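Local coordinates for protein tryptophanyl-tRNA synthetase (Mycoplasma pneumoniae, PDB 2YY5) that probably attaches tryptophan to its cognate tRNA at the expense of ATP, as a homodimeric class I aminoacyl-tRNA synthetase, at residues B[108-113]-B[133-138]; B[151-154]-B[160-163]; B[212-217]-B[225-230]. The protein carries 1 engineered substitution. All coordinates share one frame; numbering follows the deposited sequence.

All three contacts are largely buried, yet their chemistry follows their place in the fold. Contact 2 lies deepest, about 10 Å from the centre of the chain, and joins a strand to a helix through aliphatic branches alone while its strand side meets the tryptophanyl-adenylate analogue. Contact 1 packs two helices at a more peripheral site, with a sulfate at its polar margin. These two adjoin: Pro-136 rests on the ring of His-160, so helix 131-144 belongs to both neighbourhoods. Contact 3 stands apart, its centre about 27 Å from that of contact 2, and fixes a loop to a helix with a buried lysine amine.

Contact 1: B[108-113]-B[133-138]; sequences MTQFKA and LTYPAL. With SO4 (sulfate ion), chain I.
Phe-111 and Leu-133 bring together two helices, 109-115 and 131-144, in the catalytic domain of this class I synthetase, and illustrate how an aromatic ring packed against a leucine can join segments that share no hydrogen bonds. The Phe-111 side chain heads for the opposite helix from its first bond. Its CB leads to CG, which is anti to the backbone N (chi1 173°), and this torsion carries the ring across to Leu-133. Along the Phe-111 ring, CD1 meets Leu-133 CA at 3.9 Å, CE1 lies 4.0 Å from Leu-133 CB, and the tip, CZ, reaches Leu-133 CG at 3.9 Å. Leu-133 CG stands over one face of the Phe-111 ring, off toward the rim, in a CH-pi contact, 4.2 Å from the centroid and 24° off the normal.

Around this centre the helices also meet at Tyr-135 and at Pro-136. Proline has no N-H to give to the preceding turn, in keeping with the kink of helix 131-144 here. Tyr-135 comes almost squarely across Gln-110, its hydroxyl beside the aliphatic part of the glutamine. The same hydroxyl donates to a sulfate oxygen, although that oxygen's position is doubtful; the ion probably comes from the crystallisation liquor. Leu-133 also packs on Leu-102 of the second subunit, placing this helix at the dimer interface, while Thr-109 N, in the first turn of helix 109-115, is hydrogen-bonded to Gln-159 OE1 of helix 158-175. Met-108, at the N-cap position of helix 109-115, puts its CG 4.4 Å from CG of Pro-136.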
ATOM      1  N   MET B 108      15.941   0.949  -9.069  1.00 39.09           N
ATOM      2  CA  MET B 108      16.414   0.027  -8.033  1.00 35.64           C
ATOM      3  C   MET B 108      16.990  -1.215  -8.710  1.00 35.23           C
ATOM      4  O   MET B 108      16.345  -1.835  -9.555  1.00 39.10           O
ATOM      5  CB  MET B 108      15.273  -0.371  -7.092  1.00 30.21           C
ATOM      6  CG  MET B 108      14.730   0.754  -6.218  1.00 33.45           C
ATOM      7  SD  MET B 108      15.815   1.236  -4.850  1.00 36.19           S
ATOM      8  CE  MET B 108      16.577   2.717  -5.522  1.00 41.16           C
ATOM      9  N   THR B 109      18.214  -1.572  -8.342  1.00 35.27           N
ATOM     10  CA  THR B 109      18.868  -2.726  -8.940  1.00 36.50           C
ATOM     11  C   THR B 109      18.103  -4.010  -8.672  1.00 34.53           C
ATOM     12  O   THR B 109      18.003  -4.874  -9.539  1.00 38.11           O
ATOM     13  CB  THR B 109      20.323  -2.884  -8.425  1.00 35.41           C
ATOM     14  OG1 THR B 109      20.315  -3.113  -7.010  1.00 40.44           O
ATOM     15  CG2 THR B 109      21.130  -1.626  -8.724  1.00 32.43           C
ATOM     16  N   GLN B 110      17.556  -4.136  -7.472  1.00 33.62           N
ATOM     17  CA  GLN B 110      16.812  -5.331  -7.119  1.00 36.86           C
ATOM     18  C   GLN B 110      15.577  -5.475  -7.998  1.00 37.74           C
ATOM     19  O   GLN B 110      15.159  -6.584  -8.316  1.00 43.72           O
ATOM     20  CB  GLN B 110      16.393  -5.277  -5.657  1.00 41.97           C
ATOM     21  CG  GLN B 110      16.540  -6.590  -4.933  1.00 51.61           C
ATOM     22  CD  GLN B 110      17.959  -6.837  -4.475  1.00 56.89           C
ATOM     23  OE1 GLN B 110      18.606  -5.944  -3.928  1.00 56.81           O
ATOM     24  NE2 GLN B 110      18.448  -8.057  -4.678  1.00 56.97           N
ATOM     25  N   PHE B 111      14.986  -4.352  -8.388  1.00 39.85           N
ATOM     26  CA  PHE B 111      13.799  -4.383  -9.236  1.00 39.74           C
ATOM     27  C   PHE B 111      14.151  -4.819 -10.647  1.00 43.56           C
ATOM     28  O   PHE B 111      13.439  -5.613 -11.254  1.00 45.46           O
ATOM     29  CB  PHE B 111      13.137  -3.011  -9.301  1.00 33.53           C
ATOM     30  CG  PHE B 111      12.006  -2.942 -10.281  1.00 30.20           C
ATOM     31  CD1 PHE B 111      10.886  -3.754 -10.131  1.00 24.41           C
ATOM     32  CD2 PHE B 111      12.063  -2.078 -11.362  1.00 29.53           C
ATOM     33  CE1 PHE B 111       9.843  -3.706 -11.045  1.00 24.98           C
ATOM     34  CE2 PHE B 111      11.020  -2.024 -12.284  1.00 31.96           C
ATOM     35  CZ  PHE B 111       9.909  -2.838 -12.126  1.00 22.46           C
ATOM     36  N   LYS B 112      15.243  -4.275 -11.174  1.00 46.41           N
ATOM     37  CA  LYS B 112      15.692  -4.618 -12.515  1.00 43.74           C
ATOM     38  C   LYS B 112      15.980  -6.119 -12.611  1.00 42.62           C
ATOM     39  O   LYS B 112      15.458  -6.808 -13.485  1.00 45.56           O
ATOM     40  CB  LYS B 112      16.967  -3.842 -12.866  1.00 44.73           C
ATOM     41  CG  LYS B 112      16.796  -2.352 -13.160  1.00 42.68           C
ATOM     42  CD  LYS B 112      18.151  -1.754 -13.544  1.00 47.13           C
ATOM     43  CE  LYS B 112      18.036  -0.425 -14.276  1.00 48.37           C
ATOM     44  NZ  LYS B 112      17.652   0.697 -13.388  1.00 56.04           N
ATOM     45  N   ALA B 113      16.807  -6.615 -11.699  1.00 35.61           N
ATOM     46  CA  ALA B 113      17.192  -8.019 -11.688  1.00 36.75           C
ATOM     47  C   ALA B 113      16.054  -8.947 -11.308  1.00 41.23           C
ATOM     48  O   ALA B 113      16.173 -10.169 -11.422  1.00 41.49           O
ATOM     49  CB  ALA B 113      18.352  -8.225 -10.737  1.00 31.59           C
ATOM     50  N   LEU B 133       7.609  -3.625  -7.660  1.00 21.14           N
ATOM     51  CA  LEU B 133       8.085  -2.268  -7.887  1.00 23.13           C
ATOM     52  C   LEU B 133       8.018  -1.436  -6.605  1.00 26.35           C
ATOM     53  O   LEU B 133       8.918  -0.642  -6.308  1.00 23.90           O
ATOM     54  CB  LEU B 133       7.209  -1.592  -8.941  1.00 27.00           C
ATOM     55  CG  LEU B 133       7.778  -0.512  -9.870  1.00 29.35           C
ATOM     56  CD1 LEU B 133       6.610   0.282 -10.428  1.00 19.92           C
ATOM     57  CD2 LEU B 133       8.731   0.410  -9.149  1.00 24.92           C
ATOM     58  N   THR B 134       6.949  -1.643  -5.842  1.00 23.69           N
ATOM     59  CA  THR B 134       6.698  -0.866  -4.639  1.00 27.61           C
ATOM     60  C   THR B 134       7.241  -1.309  -3.296  1.00 29.41           C
ATOM     61  O   THR B 134       7.349  -0.479  -2.393  1.00 23.34           O
ATOM     62  CB  THR B 134       5.186  -0.647  -4.443  1.00 27.74           C
ATOM     63  OG1 THR B 134       4.551  -1.910  -4.200  1.00 30.08           O
ATOM     64  CG2 THR B 134       4.572   0.003  -5.681  1.00 26.64           C
ATOM     65  N   TYR B 135       7.592  -2.582  -3.138  1.00 27.49           N
ATOM     66  CA  TYR B 135       8.061  -3.017  -1.827  1.00 26.90           C
ATOM     67  C   TYR B 135       9.197  -2.189  -1.201  1.00 26.16           C
ATOM     68  O   TYR B 135       9.299  -2.100   0.027  1.00 20.03           O
ATOM     69  CB  TYR B 135       8.408  -4.521  -1.822  1.00 26.68           C
ATOM     70  CG  TYR B 135       9.719  -4.929  -2.449  1.00 23.68           C
ATOM     71  CD1 TYR B 135       9.808  -5.228  -3.809  1.00 24.68           C
ATOM     72  CD2 TYR B 135      10.868  -5.056  -1.667  1.00 22.95           C
ATOM     73  CE1 TYR B 135      11.013  -5.646  -4.380  1.00 22.22           C
ATOM     74  CE2 TYR B 135      12.073  -5.470  -2.224  1.00 24.96           C
ATOM     75  CZ  TYR B 135      12.139  -5.765  -3.580  1.00 23.86           C
ATOM     76  OH  TYR B 135      13.331  -6.169  -4.125  1.00 28.58           O
ATOM     77  N   PRO B 136      10.063  -1.572  -2.023  1.00 20.65           N
ATOM     78  CA  PRO B 136      11.098  -0.806  -1.322  1.00 21.51           C
ATOM     79  C   PRO B 136      10.571   0.411  -0.549  1.00 21.47           C
ATOM     80  O   PRO B 136      11.287   0.997   0.258  1.00 20.70           O
ATOM     81  CB  PRO B 136      12.100  -0.446  -2.432  1.00 23.40           C
ATOM     82  CG  PRO B 136      11.367  -0.710  -3.717  1.00 25.47           C
ATOM     83  CD  PRO B 136      10.468  -1.866  -3.407  1.00 20.96           C
ATOM     84  N   ALA B 137       9.320   0.782  -0.789  1.00 18.48           N
ATOM     85  CA  ALA B 137       8.713   1.901  -0.077  1.00 20.91           C
ATOM     86  C   ALA B 137       8.109   1.336   1.211  1.00 21.06           C
ATOM     87  O   ALA B 137       8.027   2.025   2.238  1.00 19.72           O
ATOM     88  CB  ALA B 137       7.628   2.561  -0.934  1.00 21.26           C
ATOM     89  N   LEU B 138       7.680   0.077   1.141  1.00  9.47           N
ATOM     90  CA  LEU B 138       7.119  -0.608   2.299  1.00 13.70           C
ATOM     91  C   LEU B 138       8.264  -0.725   3.298  1.00 15.39           C
ATOM     92  O   LEU B 138       8.090  -0.511   4.495  1.00 14.71           O
ATOM     93  CB  LEU B 138       6.660  -2.019   1.932  1.00  9.99           C
ATOM     94  CG  LEU B 138       5.386  -2.563   2.590  1.00 17.27           C
ATOM     95  CD1 LEU B 138       5.484  -4.078   2.651  1.00 15.46           C
ATOM     96  CD2 LEU B 138       5.184  -1.974   3.985  1.00  4.94           C
TER
HETATM   97  S   SO4 I1361      15.033  -7.750  -1.418  1.00 43.51           S
HETATM   98  O1  SO4 I1361      15.276  -6.778  -2.488  1.00 50.90           O
HETATM   99  O2  SO4 I1361      15.576  -7.221  -0.156  1.00 49.21           O
HETATM  100  O3  SO4 I1361      13.577  -7.963  -1.271  1.00 52.05           O
HETATM  101  O4  SO4 I1361      15.693  -9.021  -1.768  1.00 46.29           O

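Contact 2: B[151-154]-B[160-163]; sequences VPVG and HLEL. With WSA (5'-O-[(L-tryptophylamino)sulfonyl]adenosine), chain J.
This is an apolar strand-to-helix contact inside the beta-alpha-beta unit formed by strand 150-152, helix 158-175 and strand 183-185, and it shows how one valine can serve a core and a ligand pocket together. Leu-161 points at the strand and spreads its two methyls over it. Leu-161 CD2 meets Val-151 CG1 at 4.0 Å and Val-153 CG2 at 4.2 Å, while CD1 lies against CB and CG2 of Val-151. With CG1 of Val-151 anti to the backbone N (chi1 178°), that methyl sits where it also touches the bound analogue, 3.7 Å from CH2 of its indole.

Val-153, by contrast, divides its branches: CG2 goes to the leucine, and CG1 lies 3.5 Å from CZ3 of the indole. One residue on, Gly-154 N donates to the ribose O3' of the ligand over 3.1 Å, with a weaker bond to O2'. The packing thus backs a wall of the tryptophanyl-adenylate site.

Backbone hydrogen bonds tie Val-151 and Val-153 to strand 183-185, whose Phe-184 touches both Val-153 and Leu-161, and Ile-143 of helix 131-144 packs on Val-151.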
ATOM      1  N   VAL B 151      20.000  -0.138  11.225  1.00 11.42           N
ATOM      2  CA  VAL B 151      19.224  -1.157  10.555  1.00 12.96           C
ATOM      3  C   VAL B 151      20.230  -2.197  10.105  1.00 13.81           C
ATOM      4  O   VAL B 151      20.873  -2.043   9.068  1.00 17.93           O
ATOM      5  CB  VAL B 151      18.478  -0.577   9.328  1.00 10.07           C
ATOM      6  CG1 VAL B 151      17.709  -1.669   8.609  1.00  2.19           C
ATOM      7  CG2 VAL B 151      17.527   0.512   9.772  1.00  6.05           C
ATOM      8  N   PRO B 152      20.409  -3.259  10.905  1.00 16.73           N
ATOM      9  CA  PRO B 152      21.370  -4.304  10.536  1.00 14.38           C
ATOM     10  C   PRO B 152      20.890  -5.199   9.397  1.00 20.76           C
ATOM     11  O   PRO B 152      19.889  -5.922   9.532  1.00 16.95           O
ATOM     12  CB  PRO B 152      21.593  -5.050  11.851  1.00  5.52           C
ATOM     13  CG  PRO B 152      20.327  -4.833  12.604  1.00 19.58           C
ATOM     14  CD  PRO B 152      19.980  -3.401  12.309  1.00 15.37           C
ATOM     15  N   VAL B 153      21.615  -5.145   8.280  1.00 15.97           N
ATOM     16  CA  VAL B 153      21.259  -5.918   7.097  1.00 20.13           C
ATOM     17  C   VAL B 153      22.462  -6.340   6.269  1.00 20.13           C
ATOM     18  O   VAL B 153      23.590  -5.925   6.531  1.00 14.90           O
ATOM     19  CB  VAL B 153      20.349  -5.099   6.168  1.00 21.76           C
ATOM     20  CG1 VAL B 153      18.960  -4.995   6.740  1.00 19.73           C
ATOM     21  CG2 VAL B 153      20.941  -3.714   5.993  1.00 16.93           C
ATOM     22  N   GLY B 154      22.197  -7.155   5.252  1.00 24.55           N
ATOM     23  CA  GLY B 154      23.247  -7.615   4.366  1.00 20.40           C
ATOM     24  C   GLY B 154      23.571  -6.535   3.351  1.00 24.86           C
ATOM     25  O   GLY B 154      22.809  -5.578   3.178  1.00 26.13           O
ATOM     26  N   HIS B 160      18.258   0.094  -0.615  1.00 18.15           N
ATOM     27  CA  HIS B 160      17.018   0.263   0.127  1.00 16.92           C
ATOM     28  C   HIS B 160      17.201   1.229   1.287  1.00 17.55           C
ATOM     29  O   HIS B 160      16.345   2.084   1.527  1.00 17.04           O
ATOM     30  CB  HIS B 160      16.522  -1.096   0.611  1.00 19.63           C
ATOM     31  CG  HIS B 160      16.058  -1.983  -0.501  1.00 24.80           C
ATOM     32  ND1 HIS B 160      16.110  -3.357  -0.429  1.00 22.57           N
ATOM     33  CD2 HIS B 160      15.520  -1.686  -1.708  1.00 19.89           C
ATOM     34  CE1 HIS B 160      15.624  -3.871  -1.547  1.00 19.07           C
ATOM     35  NE2 HIS B 160      15.259  -2.877  -2.341  1.00 19.70           N
ATOM     36  N   LEU B 161      18.315   1.106   2.004  1.00 14.22           N
ATOM     37  CA  LEU B 161      18.572   2.014   3.109  1.00 17.42           C
ATOM     38  C   LEU B 161      18.736   3.445   2.592  1.00 17.06           C
ATOM     39  O   LEU B 161      18.299   4.400   3.228  1.00 25.72           O
ATOM     40  CB  LEU B 161      19.804   1.570   3.897  1.00 14.66           C
ATOM     41  CG  LEU B 161      19.423   0.900   5.225  1.00 23.59           C
ATOM     42  CD1 LEU B 161      18.648   1.888   6.068  1.00 13.07           C
ATOM     43  CD2 LEU B 161      18.574  -0.352   4.986  1.00 18.18           C
ATOM     44  N   GLU B 162      19.346   3.587   1.425  1.00 21.43           N
ATOM     45  CA  GLU B 162      19.531   4.899   0.827  1.00 25.90           C
ATOM     46  C   GLU B 162      18.177   5.496   0.425  1.00 25.64           C
ATOM     47  O   GLU B 162      17.913   6.665   0.714  1.00 30.06           O
ATOM     48  CB  GLU B 162      20.449   4.796  -0.395  1.00 28.48           C
ATOM     49  CG  GLU B 162      21.792   4.138  -0.090  1.00 31.29           C
ATOM     50  CD  GLU B 162      22.681   3.978  -1.323  1.00 40.13           C
ATOM     51  OE1 GLU B 162      22.210   3.437  -2.353  1.00 37.62           O
ATOM     52  OE2 GLU B 162      23.858   4.385  -1.259  1.00 37.48           O
ATOM     53  N   LEU B 163      17.321   4.700  -0.225  1.00 20.36           N
ATOM     54  CA  LEU B 163      15.994   5.170  -0.655  1.00 22.28           C
ATOM     55  C   LEU B 163      15.217   5.609   0.582  1.00 25.19           C
ATOM     56  O   LEU B 163      14.496   6.611   0.569  1.00 21.29           O
ATOM     57  CB  LEU B 163      15.214   4.045  -1.354  1.00 23.97           C
ATOM     58  CG  LEU B 163      14.132   4.374  -2.401  1.00 28.85           C
ATOM     59  CD1 LEU B 163      13.032   3.309  -2.344  1.00 24.07           C
ATOM     60  CD2 LEU B 163      13.535   5.747  -2.154  1.00 26.77           C
TER
HETATM   61  CD2 WSA J1351      13.736  -5.503   5.836  1.00  8.48           C
HETATM   62  CE3 WSA J1351      15.004  -5.626   6.392  1.00 13.39           C
HETATM   63  CZ3 WSA J1351      15.476  -4.640   7.248  1.00  7.01           C
HETATM   64  CH2 WSA J1351      14.681  -3.535   7.545  1.00  7.52           C
HETATM   65  CZ2 WSA J1351      13.415  -3.415   6.987  1.00  8.15           C
HETATM   66  CE2 WSA J1351      12.943  -4.402   6.130  1.00 10.33           C
HETATM   67  N11 WSA J1351      11.790  -4.557   5.484  1.00  8.53           N
HETATM   68  CD1 WSA J1351      11.815  -5.698   4.801  1.00  9.92           C
HETATM   69  CG  WSA J1351      12.984  -6.308   4.989  1.00  7.70           C
HETATM   70  CB  WSA J1351      13.402  -7.651   4.394  1.00 12.19           C
HETATM   71  CA  WSA J1351      14.618  -7.505   3.476  1.00 17.01           C
HETATM   72  NH3 WSA J1351      14.334  -6.556   2.392  1.00  5.23           N
HETATM   73  C   WSA J1351      14.956  -8.876   2.884  1.00 18.47           C
HETATM   74  O   WSA J1351      14.288  -9.332   1.962  1.00 36.46           O
HETATM   75  NS  WSA J1351      15.984  -9.530   3.414  1.00 26.68           N
HETATM   76  S   WSA J1351      15.876 -11.122   3.076  1.00 28.05           S
HETATM   77  O1S WSA J1351      14.605 -11.683   3.641  1.00 10.99           O
HETATM   78  O2S WSA J1351      15.872 -11.335   1.591  1.00 20.32           O
HETATM   79  O5' WSA J1351      17.018 -11.735   3.685  1.00 17.98           O
HETATM   80  C5' WSA J1351      17.256 -11.498   5.077  1.00  8.26           C
HETATM   81  C4' WSA J1351      18.621 -10.875   5.388  1.00 17.17           C
HETATM   82  O4' WSA J1351      19.668 -11.707   4.859  1.00 10.38           O
HETATM   83  C3' WSA J1351      18.820  -9.483   4.784  1.00 19.43           C
HETATM   84  O3' WSA J1351      19.538  -8.657   5.706  1.00 19.60           O
HETATM   85  C2' WSA J1351      19.700  -9.789   3.574  1.00 23.26           C
HETATM   86  O2' WSA J1351      20.476  -8.635   3.237  1.00 20.23           O
HETATM   87  C1' WSA J1351      20.610 -10.839   4.210  1.00 10.25           C
HETATM   88  N9  WSA J1351      21.335 -11.589   3.156  1.00 16.91           N
HETATM   89  C8  WSA J1351      20.760 -12.188   2.116  1.00 12.79           C
HETATM   90  N7  WSA J1351      21.683 -12.821   1.396  1.00 17.08           N
HETATM   91  C5  WSA J1351      22.861 -12.622   1.985  1.00 11.42           C
HETATM   92  C4  WSA J1351      22.637 -11.828   3.102  1.00 13.77           C
HETATM   93  N3  WSA J1351      23.680 -11.479   3.874  1.00 14.55           N
HETATM   94  C2  WSA J1351      24.903 -11.887   3.580  1.00 11.78           C
HETATM   95  N1  WSA J1351      25.146 -12.645   2.526  1.00 19.08           N
HETATM   96  C6  WSA J1351      24.154 -13.031   1.710  1.00 19.36           C
HETATM   97  N6  WSA J1351      24.400 -13.809   0.657  1.00 22.81           N

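Contact 3: B[212-217]-B[225-230]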
ATOM      1  N   GLY B 212      24.796 -24.444  -4.790  1.00 33.69           N
ATOM      2  CA  GLY B 212      25.498 -23.219  -4.460  1.00 31.79           C
ATOM      3  C   GLY B 212      24.995 -22.581  -3.178  1.00 33.83           C
ATOM      4  O   GLY B 212      25.619 -21.656  -2.655  1.00 33.36           O
ATOM      5  N   VAL B 213      23.876 -23.080  -2.662  1.00 30.71           N
ATOM      6  CA  VAL B 213      23.290 -22.535  -1.441  1.00 29.61           C
ATOM      7  C   VAL B 213      23.214 -23.548  -0.300  1.00 29.11           C
ATOM      8  O   VAL B 213      22.735 -24.667  -0.480  1.00 26.74           O
ATOM      9  CB  VAL B 213      21.861 -22.000  -1.710  1.00 30.58           C
ATOM     10  CG1 VAL B 213      21.210 -21.538  -0.408  1.00 22.64           C
ATOM     11  CG2 VAL B 213      21.916 -20.859  -2.719  1.00 33.42           C
ATOM     12  N   ILE B 214      23.698 -23.152   0.875  1.00 21.90           N
ATOM     13  CA  ILE B 214      23.636 -24.025   2.040  1.00 19.14           C
ATOM     14  C   ILE B 214      22.374 -23.614   2.795  1.00 18.41           C
ATOM     15  O   ILE B 214      22.361 -22.565   3.435  1.00 24.54           O
ATOM     16  CB  ILE B 214      24.863 -23.832   2.976  1.00 18.41           C
ATOM     17  CG1 ILE B 214      26.163 -24.117   2.216  1.00 22.39           C
ATOM     18  CG2 ILE B 214      24.733 -24.736   4.195  1.00 15.58           C
ATOM     19  CD1 ILE B 214      26.267 -25.525   1.672  1.00 19.55           C
ATOM     20  N   TYR B 215      21.315 -24.414   2.700  1.00 12.19           N
ATOM     21  CA  TYR B 215      20.061 -24.100   3.383  1.00 13.99           C
ATOM     22  C   TYR B 215      20.172 -24.450   4.857  1.00 18.35           C
ATOM     23  O   TYR B 215      20.864 -25.400   5.228  1.00 25.74           O
ATOM     24  CB  TYR B 215      18.888 -24.871   2.766  1.00 12.97           C
ATOM     25  CG  TYR B 215      18.653 -24.570   1.301  1.00 19.12           C
ATOM     26  CD1 TYR B 215      18.326 -23.280   0.876  1.00 22.87           C
ATOM     27  CD2 TYR B 215      18.794 -25.566   0.334  1.00 18.34           C
ATOM     28  CE1 TYR B 215      18.150 -22.988  -0.478  1.00 17.62           C
ATOM     29  CE2 TYR B 215      18.624 -25.284  -1.019  1.00 23.66           C
ATOM     30  CZ  TYR B 215      18.305 -23.996  -1.417  1.00 20.40           C
ATOM     31  OH  TYR B 215      18.157 -23.723  -2.755  1.00 20.12           O
ATOM     32  N   LEU B 216      19.490 -23.681   5.696  1.00 19.77           N
ATOM     33  CA  LEU B 216      19.514 -23.915   7.132  1.00 25.88           C
ATOM     34  C   LEU B 216      18.889 -25.260   7.513  1.00 26.45           C
ATOM     35  O   LEU B 216      19.184 -25.808   8.570  1.00 28.25           O
ATOM     36  CB  LEU B 216      18.820 -22.750   7.853  1.00 22.10           C
ATOM     37  CG  LEU B 216      19.768 -21.629   8.309  1.00 24.14           C
ATOM     38  CD1 LEU B 216      20.834 -21.370   7.262  1.00 14.71           C
ATOM     39  CD2 LEU B 216      18.980 -20.372   8.598  1.00 12.13           C
ATOM     40  N   ASP B 217      18.038 -25.797   6.642  1.00 28.29           N
ATOM     41  CA  ASP B 217      17.405 -27.084   6.902  1.00 27.87           C
ATOM     42  C   ASP B 217      17.978 -28.173   5.991  1.00 25.98           C
ATOM     43  O   ASP B 217      17.292 -29.129   5.627  1.00 25.88           O
ATOM     44  CB  ASP B 217      15.889 -26.996   6.708  1.00 25.28           C
ATOM     45  CG  ASP B 217      15.494 -26.686   5.278  1.00 31.07           C
ATOM     46  OD1 ASP B 217      16.252 -27.039   4.351  1.00 33.81           O
ATOM     47  OD2 ASP B 217      14.408 -26.101   5.079  1.00 42.32           O
ATOM     48  N   LYS B 225      28.146 -32.898   0.591  1.00 22.51           N
ATOM     49  CA  LYS B 225      28.305 -32.919  -0.861  1.00 27.22           C
ATOM     50  C   LYS B 225      28.483 -31.523  -1.469  1.00 29.16           C
ATOM     51  O   LYS B 225      29.361 -31.299  -2.308  1.00 28.20           O
ATOM     52  CB  LYS B 225      27.105 -33.607  -1.524  1.00 28.58           C
ATOM     53  CG  LYS B 225      27.286 -33.851  -3.030  1.00 38.50           C
ATOM     54  CD  LYS B 225      25.969 -34.168  -3.746  1.00 44.45           C
ATOM     55  CE  LYS B 225      25.082 -32.925  -3.878  1.00 52.36           C
ATOM     56  NZ  LYS B 225      23.813 -33.181  -4.631  1.00 52.91           N
ATOM     57  N   LYS B 226      27.648 -30.581  -1.044  1.00 29.39           N
ATOM     58  CA  LYS B 226      27.702 -29.223  -1.578  1.00 28.20           C
ATOM     59  C   LYS B 226      29.040 -28.533  -1.385  1.00 27.26           C
ATOM     60  O   LYS B 226      29.538 -27.869  -2.294  1.00 26.98           O
ATOM     61  CB  LYS B 226      26.597 -28.369  -0.953  1.00 23.57           C
ATOM     62  CG  LYS B 226      25.216 -28.777  -1.387  1.00 21.69           C
ATOM     63  CD  LYS B 226      24.156 -27.872  -0.817  1.00 18.76           C
ATOM     64  CE  LYS B 226      22.813 -28.232  -1.414  1.00 15.53           C
ATOM     65  NZ  LYS B 226      21.742 -27.343  -0.932  1.00 11.67           N
ATOM     66  N   ILE B 227      29.616 -28.691  -0.200  1.00 26.50           N
ATOM     67  CA  ILE B 227      30.884 -28.062   0.112  1.00 24.94           C
ATOM     68  C   ILE B 227      32.032 -28.746  -0.614  1.00 30.83           C
ATOM     69  O   ILE B 227      32.927 -28.076  -1.137  1.00 32.63           O
ATOM     70  CB  ILE B 227      31.101 -28.052   1.635  1.00 20.46           C
ATOM     71  CG1 ILE B 227      30.077 -27.103   2.273  1.00 20.70           C
ATOM     72  CG2 ILE B 227      32.509 -27.611   1.971  1.00 19.29           C
ATOM     73  CD1 ILE B 227      29.912 -27.250   3.762  1.00 24.18           C
ATOM     74  N   ARG B 228      31.993 -30.073  -0.673  1.00 27.92           N
ATOM     75  CA  ARG B 228      33.035 -30.827  -1.357  1.00 30.18           C
ATOM     76  C   ARG B 228      33.139 -30.404  -2.814  1.00 30.01           C
ATOM     77  O   ARG B 228      34.201 -30.491  -3.415  1.00 29.73           O
ATOM     78  CB  ARG B 228      32.731 -32.319  -1.314  1.00 36.12           C
ATOM     79  CG  ARG B 228      33.799 -33.169  -1.979  1.00 47.38           C
ATOM     80  CD  ARG B 228      34.749 -33.710  -0.940  1.00 56.39           C
ATOM     81  NE  ARG B 228      34.017 -34.544   0.009  1.00 67.97           N
ATOM     82  CZ  ARG B 228      34.550 -35.110   1.086  1.00 69.58           C
ATOM     83  NH1 ARG B 228      33.795 -35.852   1.886  1.00 71.10           N
ATOM     84  NH2 ARG B 228      35.832 -34.932   1.363  1.00 71.15           N
ATOM     85  N   GLN B 229      32.020 -29.955  -3.374  1.00 31.66           N
ATOM     86  CA  GLN B 229      31.953 -29.533  -4.771  1.00 30.24           C
ATOM     87  C   GLN B 229      32.113 -28.027  -4.965  1.00 29.59           C
ATOM     88  O   GLN B 229      32.019 -27.534  -6.092  1.00 24.68           O
ATOM     89  CB  GLN B 229      30.609 -29.930  -5.382  1.00 32.24           C
ATOM     90  CG  GLN B 229      30.190 -31.370  -5.209  1.00 39.11           C
ATOM     91  CD  GLN B 229      28.743 -31.568  -5.620  1.00 48.41           C
ATOM     92  OE1 GLN B 229      27.831 -30.968  -5.039  1.00 52.02           O
ATOM     93  NE2 GLN B 229      28.522 -32.398  -6.630  1.00 51.15           N
ATOM     94  N   ALA B 230      32.321 -27.293  -3.877  1.00 30.74           N
ATOM     95  CA  ALA B 230      32.471 -25.840  -3.969  1.00 31.74           C
ATOM     96  C   ALA B 230      33.558 -25.490  -4.972  1.00 28.76           C
ATOM     97  O   ALA B 230      34.681 -25.987  -4.876  1.00 27.42           O
ATOM     98  CB  ALA B 230      32.813 -25.254  -2.596  1.00 34.87           C
TER
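Lys-226 and Ile-214 lie alongside each other, pointing opposite ways, and their overlap brings an ammonium group from helix 220-228 to a backbone carbonyl of the loop 212-217. The lysine leaves its helix toward the loop and stays extended beyond CG, a shape that carries NZ past the isoleucine. Ile-214 CD1 lies 3.9 Å from Lys-226 CB and 4.0 Å from Lys-226 CD, so the hydrocarbon part of the lysine is packed while its charged end moves on. Ile-214 CD1 also approaches CG1 of Ile-227 at 4.2 Å, the next residue of the helix.

At the far end Lys-226 NZ donates to Val-213 O over 2.9 Å, arriving nearly along the C=O axis, with an angle of 177° at the oxygen. The amine is held from outside as well: it forms a salt bridge with Asp-218 OD1 and a hydrogen bond to Gln-210 O. Three acceptors thus share one buried charge, and the carboxylate probably offsets much of it. Tyr-215 runs roughly perpendicular to Lys-226, its CD2 3.7 Å from the lysine NZ, which stands oblique to the ring. The tyrosine's own hydroxyl is tied to Gln-210 NE2, and its backbone N to Asp-218 OD1.

The loop passes near the nucleotide site, the side chain of Val-213 about 8 Å from the bound analogue at nearest atoms. Val-213 packs on His-18, Tyr-215 touches Lys-16, and Ile-214 is backbone-bonded to Leu-19. The loop thus follows the predicted KMSKS region and packs on the predicted HIGH region, the two signature motifs of the class I synthetase nucleotide site.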